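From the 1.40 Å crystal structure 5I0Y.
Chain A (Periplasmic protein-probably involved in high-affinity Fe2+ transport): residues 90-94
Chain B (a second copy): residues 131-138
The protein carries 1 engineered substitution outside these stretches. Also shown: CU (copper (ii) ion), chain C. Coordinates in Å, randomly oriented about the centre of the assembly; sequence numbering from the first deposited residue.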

ATOM      1  N   MET A  90       5.727  -4.494   6.419  1.00  9.47           N
ATOM      2  CA  MET A  90       5.269  -5.354   7.508  1.00 10.09           C
ATOM      3  C   MET A  90       4.057  -4.753   8.161  1.00  9.89           C
ATOM      4  O   MET A  90       3.765  -3.564   7.988  1.00  9.63           O
ATOM      5  N   VAL A  91       3.338  -5.558   8.940  1.00  9.92           N
ATOM      6  CA  VAL A  91       2.287  -5.031   9.788  1.00  9.82           C
ATOM      7  C   VAL A  91       2.397  -5.665  11.184  1.00  9.76           C
ATOM      8  O   VAL A  91       2.586  -6.893  11.301  1.00 10.14           O
ATOM      9  N   ALA A  92       2.341  -4.820  12.213  1.00  9.62           N
ATOM     10  CA  ALA A  92       2.343  -5.260  13.612  1.00 10.07           C
ATOM     11  C   ALA A  92       1.078  -4.760  14.290  1.00 10.44           C
ATOM     12  O   ALA A  92       0.232  -4.161  13.648  1.00 10.80           O
ATOM     13  N   SER A  93       0.925  -5.006  15.592  1.00 11.87           N
ATOM     14  CA  SER A  93      -0.302  -4.621  16.284  1.00 12.79           C
ATOM     15  C   SER A  93      -0.585  -3.121  16.258  1.00 12.27           C
ATOM     16  O   SER A  93      -1.727  -2.702  16.408  1.00 13.17           O
ATOM     17  N   ASP A  94       0.448  -2.310  16.032  1.00 12.58           N
ATOM     18  CA  ASP A  94       0.263  -0.856  15.964  1.00 12.84           C
ATOM     19  C   ASP A  94       0.286  -0.327  14.537  1.00 12.42           C
ATOM     20  O   ASP A  94       0.411   0.880  14.332  1.00 13.69           O
TER
ATOM     21  N   GLU B 131       4.206 -10.236  21.604  1.00 14.55           N
ATOM     22  CA  GLU B 131       4.438  -8.842  21.964  1.00 15.02           C
ATOM     23  C   GLU B 131       3.943  -7.871  20.898  1.00 13.45           C
ATOM     24  O   GLU B 131       3.365  -6.839  21.228  1.00 13.78           O
ATOM     25  N   THR B 132       4.152  -8.219  19.633  1.00 13.10           N
ATOM     26  CA  THR B 132       3.907  -7.271  18.541  1.00 12.79           C
ATOM     27  C   THR B 132       3.003  -7.813  17.443  1.00 12.48           C
ATOM     28  O   THR B 132       2.624  -7.063  16.524  1.00 12.91           O
ATOM     29  N   GLY B 133       2.615  -9.082  17.532  1.00 11.91           N
ATOM     30  CA  GLY B 133       1.951  -9.740  16.431  1.00 11.24           C
ATOM     31  C   GLY B 133       0.493  -9.392  16.255  1.00 10.43           C
ATOM     32  O   GLY B 133      -0.143  -8.777  17.108  1.00 10.40           O
ATOM     33  N   VAL B 134      -0.020  -9.812  15.101  1.00 10.85           N
ATOM     34  CA  VAL B 134      -1.428  -9.672  14.755  1.00 11.15           C
ATOM     35  C   VAL B 134      -2.001 -11.029  14.367  1.00 11.58           C
ATOM     36  O   VAL B 134      -1.263 -12.024  14.226  1.00 11.55           O
ATOM     37  N   GLY B 135      -3.317 -11.056  14.185  1.00 11.84           N
ATOM     38  CA  GLY B 135      -3.996 -12.243  13.705  1.00 11.95           C
ATOM     39  C   GLY B 135      -3.559 -12.715  12.327  1.00 12.46           C
ATOM     40  O   GLY B 135      -2.997 -11.953  11.518  1.00 12.11           O
ATOM     41  N   ARG B 136      -3.814 -13.987  12.041  1.00 12.61           N
ATOM     42  CA  ARG B 136      -3.479 -14.590  10.761  1.00 13.22           C
ATOM     43  C   ARG B 136      -4.278 -13.960   9.643  1.00 12.31           C
ATOM     44  O   ARG B 136      -5.369 -13.427   9.864  1.00 12.37           O
ATOM     45  N   TRP B 137      -3.735 -14.038   8.437  1.00 12.36           N
ATOM     46  CA  TRP B 137      -4.521 -13.572   7.298  1.00 12.49           C
ATOM     47  C   TRP B 137      -5.690 -14.455   7.047  1.00 12.52           C
ATOM     48  O   TRP B 137      -5.619 -15.675   7.225  1.00 13.13           O
ATOM     49  N   TRP B 138      -6.773 -13.833   6.604  1.00 12.13           N
ATOM     50  CA  TRP B 138      -7.886 -14.541   5.995  1.00 12.10           C
ATOM     51  C   TRP B 138      -7.476 -15.209   4.710  1.00 12.65           C
ATOM     52  O   TRP B 138      -6.453 -14.859   4.114  1.00 12.51           O
TER

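A single direct hydrogen bond, backbone to backbone, joins the two stretches: Ser93(A) N donates to Thr132(B) O at 2.8 Å (N-H...O angle 149°), just past the end of the chain A strand, while the side chains around it supply mostly apolar packing. The same carbonyl lies against a methyl group, with Ala92(A) CB 3.3 Å from Thr132(B) O. Val134(B), chi1 m, points toward chain A and sets its CG1 against the backbone where Ala92(A) passes into Ser93(A), 3.4 Å from both Ala92(A) C and Ser93(A) N. Its CG2 turns to Val91(A), whose side chain, chi1 p, also points toward the partner; Val91(A) CG1 lies 4.3 Å from Val134(B) CG2 and 3.9 Å from Trp137(B) CZ2. The CA-to-CB bond of Trp137(B) runs sideways, but with chi1 m and chi2 116° the end of the indole comes nearer and meets the valine obliquely. Ser93(A), chi1 p, places CB 3.7 Å from Gly133(B) O, and its OG reaches water 1 at 2.7 Å; that water donates to Glu131(B) O, also at 2.7 Å, adding a bridge beside the direct bond. Met90(A), m, t, p, takes no part in the contact: its SD binds the copper ion at 1.8 Å, together with ligands elsewhere in the structure.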

ATOM      1  CB  MET A  90       6.353  -5.478   8.574  1.00 11.18           C
ATOM      2  CG  MET A  90       7.719  -5.840   8.024  1.00 11.77           C
ATOM      3  SD  MET A  90       8.854  -6.327   9.343  1.00 14.12           S
ATOM      4  CE  MET A  90       8.354  -8.027   9.484  1.00 15.03           C
ATOM      5  CB  VAL A  91       0.873  -5.184   9.160  1.00  9.72           C
ATOM      6  CG1 VAL A  91       0.448  -6.662   9.008  1.00  9.75           C
ATOM      7  CG2 VAL A  91      -0.147  -4.367   9.943  1.00 10.46           C
ATOM      8  CB  ALA A  92       3.587  -4.746  14.320  1.00 10.29           C
ATOM      9  CB  SER A  93      -0.286  -5.130  17.718  1.00 13.57           C
ATOM     10  OG  SER A  93       0.676  -4.439  18.469  1.00 15.33           O
ATOM     11  CB  ASP A  94       1.310  -0.132  16.802  1.00 13.45           C
ATOM     12  CG  ASP A  94       2.721  -0.395  16.334  1.00 14.05           C
ATOM     13  OD1 ASP A  94       2.984  -1.432  15.698  1.00 14.80           O
ATOM     14  OD2 ASP A  94       3.582   0.444  16.643  1.00 16.25           O
TER
ATOM     15  CB  GLU B 131       5.926  -8.599  22.230  1.00 16.23           C
ATOM     16  CG  GLU B 131       6.475  -9.337  23.445  1.00 18.60           C
ATOM     17  CD  GLU B 131       6.972 -10.738  23.118  1.00 19.53           C
ATOM     18  OE1 GLU B 131       7.515 -11.394  24.035  1.00 21.55           O
ATOM     19  OE2 GLU B 131       6.845 -11.192  21.955  1.00 20.81           O
ATOM     20  CB  THR B 132       5.228  -6.799  17.891  1.00 12.09           C
ATOM     21  OG1 THR B 132       5.761  -7.847  17.085  1.00 11.88           O
ATOM     22  CG2 THR B 132       6.265  -6.379  18.940  1.00 13.45           C
ATOM     23  CB  VAL B 134      -1.641  -8.639  13.609  1.00 11.32           C
ATOM     24  CG1 VAL B 134      -1.167  -7.260  14.053  1.00 11.70           C
ATOM     25  CG2 VAL B 134      -0.953  -9.074  12.319  1.00 11.36           C
ATOM     26  CB  ARG B 136      -3.788 -16.082  10.794  1.00 14.84           C
ATOM     27  CG  ARG B 136      -2.902 -16.800  11.790  1.00 15.51           C
ATOM     28  CD  ARG B 136      -3.479 -18.157  12.156  1.00 17.32           C
ATOM     29  NE  ARG B 136      -2.688 -18.804  13.202  1.00 18.35           N
ATOM     30  CZ  ARG B 136      -2.800 -18.570  14.511  1.00 19.07           C
ATOM     31  NH1 ARG B 136      -3.656 -17.672  14.988  1.00 19.86           N
ATOM     32  NH2 ARG B 136      -2.026 -19.234  15.354  1.00 19.22           N
ATOM     33  CB  TRP B 137      -3.698 -13.475   6.021  1.00 12.55           C
ATOM     34  CG  TRP B 137      -2.628 -12.442   6.092  1.00 13.28           C
ATOM     35  CD1 TRP B 137      -1.256 -12.650   6.026  1.00 13.33           C
ATOM     36  CD2 TRP B 137      -2.798 -11.000   6.256  1.00 13.61           C
ATOM     37  NE1 TRP B 137      -0.584 -11.467   6.145  1.00 13.55           N
ATOM     38  CE2 TRP B 137      -1.445 -10.435   6.270  1.00 13.46           C
ATOM     39  CE3 TRP B 137      -3.892 -10.149   6.365  1.00 13.58           C
ATOM     40  CZ2 TRP B 137      -1.222  -9.071   6.406  1.00 14.11           C
ATOM     41  CZ3 TRP B 137      -3.650  -8.776   6.508  1.00 14.22           C
ATOM     42  CH2 TRP B 137      -2.348  -8.256   6.528  1.00 13.87           C
ATOM     43  CB  TRP B 138      -9.028 -13.567   5.750  1.00 11.86           C
ATOM     44  CG  TRP B 138      -8.564 -12.181   5.331  1.00 11.34           C
ATOM     45  CD1 TRP B 138      -8.369 -11.065   6.139  1.00 11.64           C
ATOM     46  CD2 TRP B 138      -8.223 -11.746   3.981  1.00 10.79           C
ATOM     47  NE1 TRP B 138      -7.955  -9.986   5.390  1.00 11.47           N
ATOM     48  CE2 TRP B 138      -7.841 -10.334   4.089  1.00 10.82           C
ATOM     49  CE3 TRP B 138      -8.220 -12.353   2.733  1.00 10.93           C
ATOM     50  CZ2 TRP B 138      -7.468  -9.596   2.977  1.00 10.89           C
ATOM     51  CZ3 TRP B 138      -7.843 -11.596   1.610  1.00 10.90           C
ATOM     52  CH2 TRP B 138      -7.486 -10.247   1.740  1.00 10.88           C
TER
HETATM   53 CU    CU C 201       8.591  -5.586  10.994  0.50  8.05          CU
HETATM   54  O   HOH W   1       0.861  -5.837  20.719  1.00 24.88           O